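Local coordinates for putative isocitrate dehydrogenase, NAD-dependent (Methylococcus capsulatus, PDB 6LKY), which probably catalyses the NAD-dependent oxidative decarboxylation of isocitrate, as a magnesium-binding member of the isocitrate and isopropylmalate dehydrogenase family, at residues L88-N93 with T254-F259; A143-K148 with S182-E187. The protein carries 1 engineered substitution. All coordinates share one frame; numbering follows the deposited sequence.

Contact 1. Residues L88-N93 with T254-F259. Engineered in segment 88-93: Leu88 (natural residue Phe).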
ATOM      1  N   LEU A  88      24.637   1.634   9.881  1.00 26.93           N
ATOM      2  CA  LEU A  88      25.527   2.116   8.836  1.00 26.77           C
ATOM      3  C   LEU A  88      25.053   3.420   8.206  1.00 27.79           C
ATOM      4  O   LEU A  88      25.665   3.875   7.240  1.00 28.42           O
ATOM      5  CB  LEU A  88      25.688   1.046   7.758  1.00 31.09           C
ATOM      6  CG  LEU A  88      26.292  -0.251   8.289  1.00 33.75           C
ATOM      7  CD1 LEU A  88      25.976  -1.410   7.346  1.00 28.14           C
ATOM      8  CD2 LEU A  88      27.776  -0.045   8.467  1.00 32.07           C
ATOM      9  N   ASN A  89      23.975   4.023   8.726  1.00 27.59           N
ATOM     10  CA  ASN A  89      23.460   5.299   8.216  1.00 23.87           C
ATOM     11  C   ASN A  89      23.133   5.223   6.724  1.00 27.80           C
ATOM     12  O   ASN A  89      23.382   6.164   5.970  1.00 27.87           O
ATOM     13  CB  ASN A  89      24.434   6.453   8.492  1.00 28.20           C
ATOM     14  CG  ASN A  89      24.786   6.583   9.964  1.00 40.02           C
ATOM     15  OD1 ASN A  89      23.997   6.223  10.850  1.00 31.32           O
ATOM     16  ND2 ASN A  89      25.982   7.087  10.235  1.00 37.28           N
ATOM     17  N   LEU A  90      22.544   4.105   6.291  1.00 24.75           N
ATOM     18  CA  LEU A  90      22.192   3.924   4.880  1.00 28.56           C
ATOM     19  C   LEU A  90      20.791   4.498   4.676  1.00 31.34           C
ATOM     20  O   LEU A  90      19.794   3.781   4.599  1.00 31.41           O
ATOM     21  CB  LEU A  90      22.273   2.451   4.487  1.00 27.00           C
ATOM     22  CG  LEU A  90      23.512   1.700   4.978  1.00 24.19           C
ATOM     23  CD1 LEU A  90      23.402   0.194   4.713  1.00 20.53           C
ATOM     24  CD2 LEU A  90      24.763   2.285   4.300  1.00 25.71           C
ATOM     25  N   TYR A  91      20.723   5.827   4.588  1.00 21.90           N
ATOM     26  CA  TYR A  91      19.442   6.509   4.675  1.00 24.06           C
ATOM     27  C   TYR A  91      18.620   6.459   3.389  1.00 29.47           C
ATOM     28  O   TYR A  91      17.408   6.695   3.450  1.00 27.95           O
ATOM     29  CB  TYR A  91      19.656   7.959   5.135  1.00 24.07           C
ATOM     30  CG  TYR A  91      20.385   8.830   4.144  1.00 29.37           C
ATOM     31  CD1 TYR A  91      19.696   9.493   3.134  1.00 28.16           C
ATOM     32  CD2 TYR A  91      21.766   8.977   4.205  1.00 27.20           C
ATOM     33  CE1 TYR A  91      20.358  10.282   2.220  1.00 32.97           C
ATOM     34  CE2 TYR A  91      22.440   9.768   3.297  1.00 30.96           C
ATOM     35  CZ  TYR A  91      21.734  10.418   2.307  1.00 37.50           C
ATOM     36  OH  TYR A  91      22.404  11.208   1.404  1.00 41.06           O
ATOM     37  N   ALA A  92      19.212   6.147   2.235  1.00 30.04           N
ATOM     38  CA  ALA A  92      18.459   6.093   0.985  1.00 24.01           C
ATOM     39  C   ALA A  92      18.291   4.649   0.533  1.00 27.46           C
ATOM     40  O   ALA A  92      19.278   3.929   0.382  1.00 29.14           O
ATOM     41  CB  ALA A  92      19.152   6.898  -0.118  1.00 27.80           C
ATOM     42  N   ASN A  93      17.051   4.221   0.311  1.00 28.64           N
ATOM     43  CA  ASN A  93      16.758   2.891  -0.213  1.00 27.02           C
ATOM     44  C   ASN A  93      16.216   3.100  -1.624  1.00 25.07           C
ATOM     45  O   ASN A  93      15.126   3.646  -1.794  1.00 30.23           O
ATOM     46  CB  ASN A  93      15.766   2.163   0.696  1.00 23.19           C
ATOM     47  CG  ASN A  93      15.647   0.668   0.397  1.00 29.25           C
ATOM     48  OD1 ASN A  93      15.899   0.212  -0.713  1.00 33.77           O
ATOM     49  ND2 ASN A  93      15.268  -0.103   1.415  1.00 26.62           N
ATOM     50  N   THR A 254      26.450   7.915   2.969  1.00 35.92           N
ATOM     51  CA  THR A 254      27.615   8.642   2.477  1.00 43.59           C
ATOM     52  C   THR A 254      28.875   7.784   2.503  1.00 41.30           C
ATOM     53  O   THR A 254      29.767   7.973   1.669  1.00 47.66           O
ATOM     54  CB  THR A 254      27.841   9.909   3.301  1.00 40.78           C
ATOM     55  OG1 THR A 254      28.152   9.549   4.655  1.00 44.72           O
ATOM     56  CG2 THR A 254      26.606  10.788   3.279  1.00 40.80           C
ATOM     57  N   ASP A 255      28.962   6.838   3.437  1.00 41.52           N
ATOM     58  CA  ASP A 255      30.193   6.108   3.694  1.00 46.25           C
ATOM     59  C   ASP A 255      30.095   4.616   3.423  1.00 46.44           C
ATOM     60  O   ASP A 255      31.093   3.905   3.605  1.00 41.15           O
ATOM     61  CB  ASP A 255      30.625   6.312   5.153  1.00 43.27           C
ATOM     62  CG  ASP A 255      31.309   7.630   5.371  1.00 53.08           C
ATOM     63  OD1 ASP A 255      31.632   8.301   4.366  1.00 64.87           O
ATOM     64  OD2 ASP A 255      31.515   8.000   6.543  1.00 64.50           O
ATOM     65  N   ALA A 256      28.933   4.115   3.017  1.00 36.52           N
ATOM     66  CA  ALA A 256      28.777   2.680   2.855  1.00 32.11           C
ATOM     67  C   ALA A 256      27.560   2.424   1.986  1.00 29.08           C
ATOM     68  O   ALA A 256      26.721   3.307   1.783  1.00 32.17           O
ATOM     69  CB  ALA A 256      28.657   1.961   4.208  1.00 30.82           C
ATOM     70  N   ALA A 257      27.475   1.197   1.478  1.00 23.68           N
ATOM     71  CA  ALA A 257      26.373   0.804   0.618  1.00 27.72           C
ATOM     72  C   ALA A 257      26.148  -0.690   0.771  1.00 29.23           C
ATOM     73  O   ALA A 257      27.107  -1.461   0.883  1.00 29.15           O
ATOM     74  CB  ALA A 257      26.649   1.153  -0.851  1.00 29.49           C
ATOM     75  N   LEU A 258      24.876  -1.089   0.763  1.00 28.92           N
ATOM     76  CA  LEU A 258      24.490  -2.482   0.944  1.00 23.41           C
ATOM     77  C   LEU A 258      23.429  -2.841  -0.087  1.00 28.88           C
ATOM     78  O   LEU A 258      22.387  -2.182  -0.172  1.00 31.07           O
ATOM     79  CB  LEU A 258      23.986  -2.711   2.374  1.00 25.49           C
ATOM     80  CG  LEU A 258      23.545  -4.128   2.778  1.00 34.45           C
ATOM     81  CD1 LEU A 258      23.806  -4.356   4.259  1.00 27.17           C
ATOM     82  CD2 LEU A 258      22.067  -4.373   2.450  1.00 29.17           C
ATOM     83  N   PHE A 259      23.669  -3.901  -0.850  1.00 22.72           N
ATOM     84  CA  PHE A 259      22.818  -4.226  -1.986  1.00 28.20           C
ATOM     85  C   PHE A 259      22.075  -5.528  -1.721  1.00 27.63           C
ATOM     86  O   PHE A 259      22.639  -6.456  -1.132  1.00 26.24           O
ATOM     87  CB  PHE A 259      23.659  -4.277  -3.272  1.00 25.98           C
ATOM     88  CG  PHE A 259      24.357  -2.984  -3.540  1.00 25.80           C
ATOM     89  CD1 PHE A 259      25.565  -2.698  -2.927  1.00 20.41           C
ATOM     90  CD2 PHE A 259      23.761  -2.015  -4.328  1.00 26.55           C
ATOM     91  CE1 PHE A 259      26.188  -1.486  -3.133  1.00 27.79           C
ATOM     92  CE2 PHE A 259      24.376  -0.797  -4.539  1.00 28.28           C
ATOM     93  CZ  PHE A 259      25.583  -0.525  -3.938  1.00 24.41           C
TER
HETATM   94  O   HOH W   1      27.461   5.798   5.601  1.00 41.82           O
HETATM   95  O   HOH W   2      24.911   8.292   5.614  1.00 30.17           O

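Contact 2. Residues A143-K148 with S182-E187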
ATOM      1  N   ALA A 143       5.828   6.635  15.067  1.00 19.53           N
ATOM      2  CA  ALA A 143       6.582   7.017  13.875  1.00 20.26           C
ATOM      3  C   ALA A 143       7.365   8.292  14.165  1.00 21.91           C
ATOM      4  O   ALA A 143       6.838   9.225  14.774  1.00 22.60           O
ATOM      5  CB  ALA A 143       5.647   7.209  12.684  1.00 13.23           C
ATOM      6  N   VAL A 144       8.631   8.321  13.768  1.00 20.77           N
ATOM      7  CA  VAL A 144       9.503   9.468  14.010  1.00 24.73           C
ATOM      8  C   VAL A 144       9.950  10.053  12.677  1.00 25.94           C
ATOM      9  O   VAL A 144      10.493   9.337  11.830  1.00 26.75           O
ATOM     10  CB  VAL A 144      10.726   9.087  14.867  1.00 27.09           C
ATOM     11  CG1 VAL A 144      11.705  10.268  14.937  1.00 25.12           C
ATOM     12  CG2 VAL A 144      10.276   8.696  16.264  1.00 25.45           C
ATOM     13  N   VAL A 145       9.719  11.351  12.497  1.00 22.69           N
ATOM     14  CA  VAL A 145      10.234  12.106  11.362  1.00 23.89           C
ATOM     15  C   VAL A 145      11.049  13.266  11.910  1.00 24.80           C
ATOM     16  O   VAL A 145      10.532  14.061  12.704  1.00 24.70           O
ATOM     17  CB  VAL A 145       9.093  12.622  10.466  1.00 24.69           C
ATOM     18  CG1 VAL A 145       9.625  13.606   9.428  1.00 25.32           C
ATOM     19  CG2 VAL A 145       8.373  11.454   9.804  1.00 27.04           C
ATOM     20  N   THR A 146      12.309  13.364  11.482  1.00 26.16           N
ATOM     21  CA  THR A 146      13.191  14.478  11.811  1.00 27.12           C
ATOM     22  C   THR A 146      13.344  15.382  10.597  1.00 25.31           C
ATOM     23  O   THR A 146      13.211  14.938   9.448  1.00 21.19           O
ATOM     24  CB  THR A 146      14.595  14.020  12.247  1.00 22.17           C
ATOM     25  OG1 THR A 146      15.204  13.296  11.175  1.00 25.44           O
ATOM     26  CG2 THR A 146      14.550  13.155  13.499  1.00 21.09           C
ATOM     27  N   ARG A 147      13.610  16.666  10.865  1.00 25.68           N
ATOM     28  CA  ARG A 147      13.922  17.601   9.785  1.00 26.37           C
ATOM     29  C   ARG A 147      15.111  17.120   8.951  1.00 26.38           C
ATOM     30  O   ARG A 147      15.067  17.148   7.715  1.00 25.41           O
ATOM     31  CB  ARG A 147      14.184  19.001  10.355  1.00 26.94           C
ATOM     32  CG  ARG A 147      14.534  20.061   9.296  1.00 33.32           C
ATOM     33  CD  ARG A 147      14.611  21.487   9.896  1.00 33.33           C
ATOM     34  NE  ARG A 147      13.338  21.936  10.461  1.00 30.65           N
ATOM     35  CZ  ARG A 147      12.306  22.367   9.734  1.00 32.64           C
ATOM     36  NH1 ARG A 147      12.395  22.419   8.411  1.00 32.33           N
ATOM     37  NH2 ARG A 147      11.183  22.754  10.324  1.00 42.59           N
ATOM     38  N   LYS A 148      16.177  16.639   9.597  1.00 26.98           N
ATOM     39  CA  LYS A 148      17.365  16.387   8.791  1.00 30.08           C
ATOM     40  C   LYS A 148      17.250  15.071   8.028  1.00 31.86           C
ATOM     41  O   LYS A 148      17.727  14.986   6.885  1.00 34.02           O
ATOM     42  CB  LYS A 148      18.640  16.395   9.649  1.00 38.85           C
ATOM     43  CG  LYS A 148      18.780  17.559  10.637  1.00 41.51           C
ATOM     44  CD  LYS A 148      19.351  18.836   9.998  1.00 60.27           C
ATOM     45  CE  LYS A 148      18.247  19.716   9.367  1.00 49.03           C
ATOM     46  NZ  LYS A 148      18.713  21.106   9.022  1.00 59.83           N
ATOM     47  N   SER A 182       4.015  13.106   8.461  1.00 21.18           N
ATOM     48  CA  SER A 182       3.868  13.241   7.015  1.00 22.47           C
ATOM     49  C   SER A 182       3.789  14.708   6.604  1.00 22.90           C
ATOM     50  O   SER A 182       4.312  15.091   5.554  1.00 21.50           O
ATOM     51  CB  SER A 182       2.620  12.500   6.544  1.00 20.67           C
ATOM     52  OG  SER A 182       2.930  11.614   5.517  1.00 24.84           O
ATOM     53  N   GLY A 183       3.113  15.535   7.411  1.00 21.76           N
ATOM     54  CA  GLY A 183       3.012  16.957   7.095  1.00 24.79           C
ATOM     55  C   GLY A 183       4.362  17.659   7.060  1.00 24.75           C
ATOM     56  O   GLY A 183       4.616  18.481   6.177  1.00 23.35           O
ATOM     57  N   LEU A 184       5.230  17.370   8.038  1.00 21.21           N
ATOM     58  CA  LEU A 184       6.575  17.942   8.028  1.00 24.80           C
ATOM     59  C   LEU A 184       7.380  17.421   6.839  1.00 28.15           C
ATOM     60  O   LEU A 184       8.085  18.185   6.166  1.00 27.05           O
ATOM     61  CB  LEU A 184       7.287  17.626   9.343  1.00 22.34           C
ATOM     62  CG  LEU A 184       8.713  18.147   9.541  1.00 29.40           C
ATOM     63  CD1 LEU A 184       8.738  19.679   9.528  1.00 28.98           C
ATOM     64  CD2 LEU A 184       9.317  17.607  10.834  1.00 21.44           C
ATOM     65  N   PHE A 185       7.264  16.126   6.545  1.00 23.55           N
ATOM     66  CA  PHE A 185       7.922  15.579   5.357  1.00 22.84           C
ATOM     67  C   PHE A 185       7.491  16.325   4.088  1.00 20.95           C
ATOM     68  O   PHE A 185       8.328  16.757   3.286  1.00 26.27           O
ATOM     69  CB  PHE A 185       7.600  14.082   5.262  1.00 22.67           C
ATOM     70  CG  PHE A 185       8.346  13.361   4.189  1.00 22.75           C
ATOM     71  CD1 PHE A 185       9.700  13.135   4.306  1.00 26.77           C
ATOM     72  CD2 PHE A 185       7.685  12.879   3.074  1.00 23.58           C
ATOM     73  CE1 PHE A 185      10.391  12.464   3.308  1.00 28.46           C
ATOM     74  CE2 PHE A 185       8.367  12.201   2.075  1.00 26.13           C
ATOM     75  CZ  PHE A 185       9.719  11.987   2.198  1.00 19.28           C
ATOM     76  N   LEU A 186       6.179  16.502   3.901  1.00 23.52           N
ATOM     77  CA  LEU A 186       5.658  17.204   2.726  1.00 26.19           C
ATOM     78  C   LEU A 186       6.147  18.659   2.669  1.00 27.12           C
ATOM     79  O   LEU A 186       6.554  19.153   1.611  1.00 26.87           O
ATOM     80  CB  LEU A 186       4.127  17.156   2.745  1.00 23.63           C
ATOM     81  CG  LEU A 186       3.407  17.932   1.636  1.00 22.29           C
ATOM     82  CD1 LEU A 186       3.821  17.426   0.259  1.00 19.75           C
ATOM     83  CD2 LEU A 186       1.905  17.832   1.802  1.00 23.44           C
ATOM     84  N   GLU A 187       6.081  19.367   3.798  1.00 23.95           N
ATOM     85  CA  GLU A 187       6.495  20.769   3.834  1.00 28.22           C
ATOM     86  C   GLU A 187       7.967  20.920   3.467  1.00 32.48           C
ATOM     87  O   GLU A 187       8.344  21.797   2.671  1.00 29.29           O
ATOM     88  CB  GLU A 187       6.221  21.337   5.224  1.00 24.71           C
ATOM     89  CG  GLU A 187       6.734  22.747   5.446  1.00 34.66           C
ATOM     90  CD  GLU A 187       6.773  23.094   6.917  1.00 55.25           C
ATOM     91  OE1 GLU A 187       5.698  23.034   7.555  1.00 59.02           O
ATOM     92  OE2 GLU A 187       7.873  23.407   7.436  1.00 60.06           O
TER

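Contact 1. Residues L88-N93 with T254-F259
Leu90 is the centre of an inverse gamma turn between helix 80-87 and strand 92-98. Its side chain packs on Ala256 and Leu258, where the chain enters strand 257-261 of the central mixed sheet. Strand 248-252 lies between these two strands in the sheet, and Leu90 also touches its Asn251. Asn89 has positive phi (57°) and ends the helix in a Schellman motif. Tyr91 and Ala92 then form a classic beta bulge opposite Ile252.

CG of Leu90 lies beside the backbone N (chi1 -45°), which points its two methyls at different residues. CD2 lies close against the backbone of Ala256, 3.3 Å from its O, and also meets its CB at 3.9 Å. CD1 touches CB of Leu258 at 3.8 Å, and the two leucine side chains cross at about a right angle. Leu258 also lies beside Lys66, which binds NAD.

No direct hydrogen bond joins the segments; two waters do so instead. Water 1 donates to O of Leu88, an engineered residue that is Phe in the natural protein, and accepts from Asp255 N at 2.8 Å. Water 2 donates to Asn89 O at 2.6 Å and accepts from Thr254 N. This second water lies in the plane of the Tyr91 ring, at its edge. Near the same plane, Thr254 CG2 approaches Tyr91 CE2 at 4.3 Å.

Contact 2. Residues A143-K148 with S182-E187
NE of Arg147 donates a hydrogen bond to the backbone O of Lys136 of the second subunit, while NH2 of the same guanidinium points to helix 181-193. The arginine chain leaves with CG anti to the backbone N and bends at chi3 (-62°), which turns its tip towards that helix. There NH2 comes within 4.0 Å of Leu184 CD1, approaching obliquely, and the two side chains cross at about a right angle. Glu187 OE2 sits near the guanidinium plane, at its edge. It is 4.4 Å from Arg147 NH2, too far for a salt bridge, so any attraction is probably modest. The other carboxylate oxygen of Glu187 makes a weak, long ion pair with Lys136 NZ of the second subunit.

The apolar part is formed by Val145 and Leu184. Val145 CG1 meets Leu184 CD2 at 4.3 Å, and the same CD2 lies 4.2 Å from Val145 O. Val145 CG1 is also 4.5 Å from the backbone N of Phe185, whose ring packs on Ile153 and Ile154 of helix 147-163.

Thr146 is the N-cap of that helix; its OG1 is hydrogen-bonded to Gly149 N and Glu120 OE1. Residues 143-146 pair antiparallel with a strand of the second subunit. This is a strand-to-helix junction packed on a neighbouring helix at a dimer interface built on a shared beta sheet, consistent with the intersubunit strand pairing of this family.

Contact 2 is nested in the chain inside the loop closed by contact 1. Their centres are 20 Å apart, and their nearest atoms about 7 Å apart without touching. Helix 147-163 connects them: Ala92 of contact 1 and Phe185 of contact 2 both pack on its Ile153. Contact 1 is nearer the centre of the chain and touches no other subunit, whereas contact 2 belongs to the dimer interface. In contact 1 the side chain of Leu258 is about 8 Å from a bound NAD. In contact 2 the side chain of Phe185 is about 12 Å from that of Asn176, an NAD-binding residue.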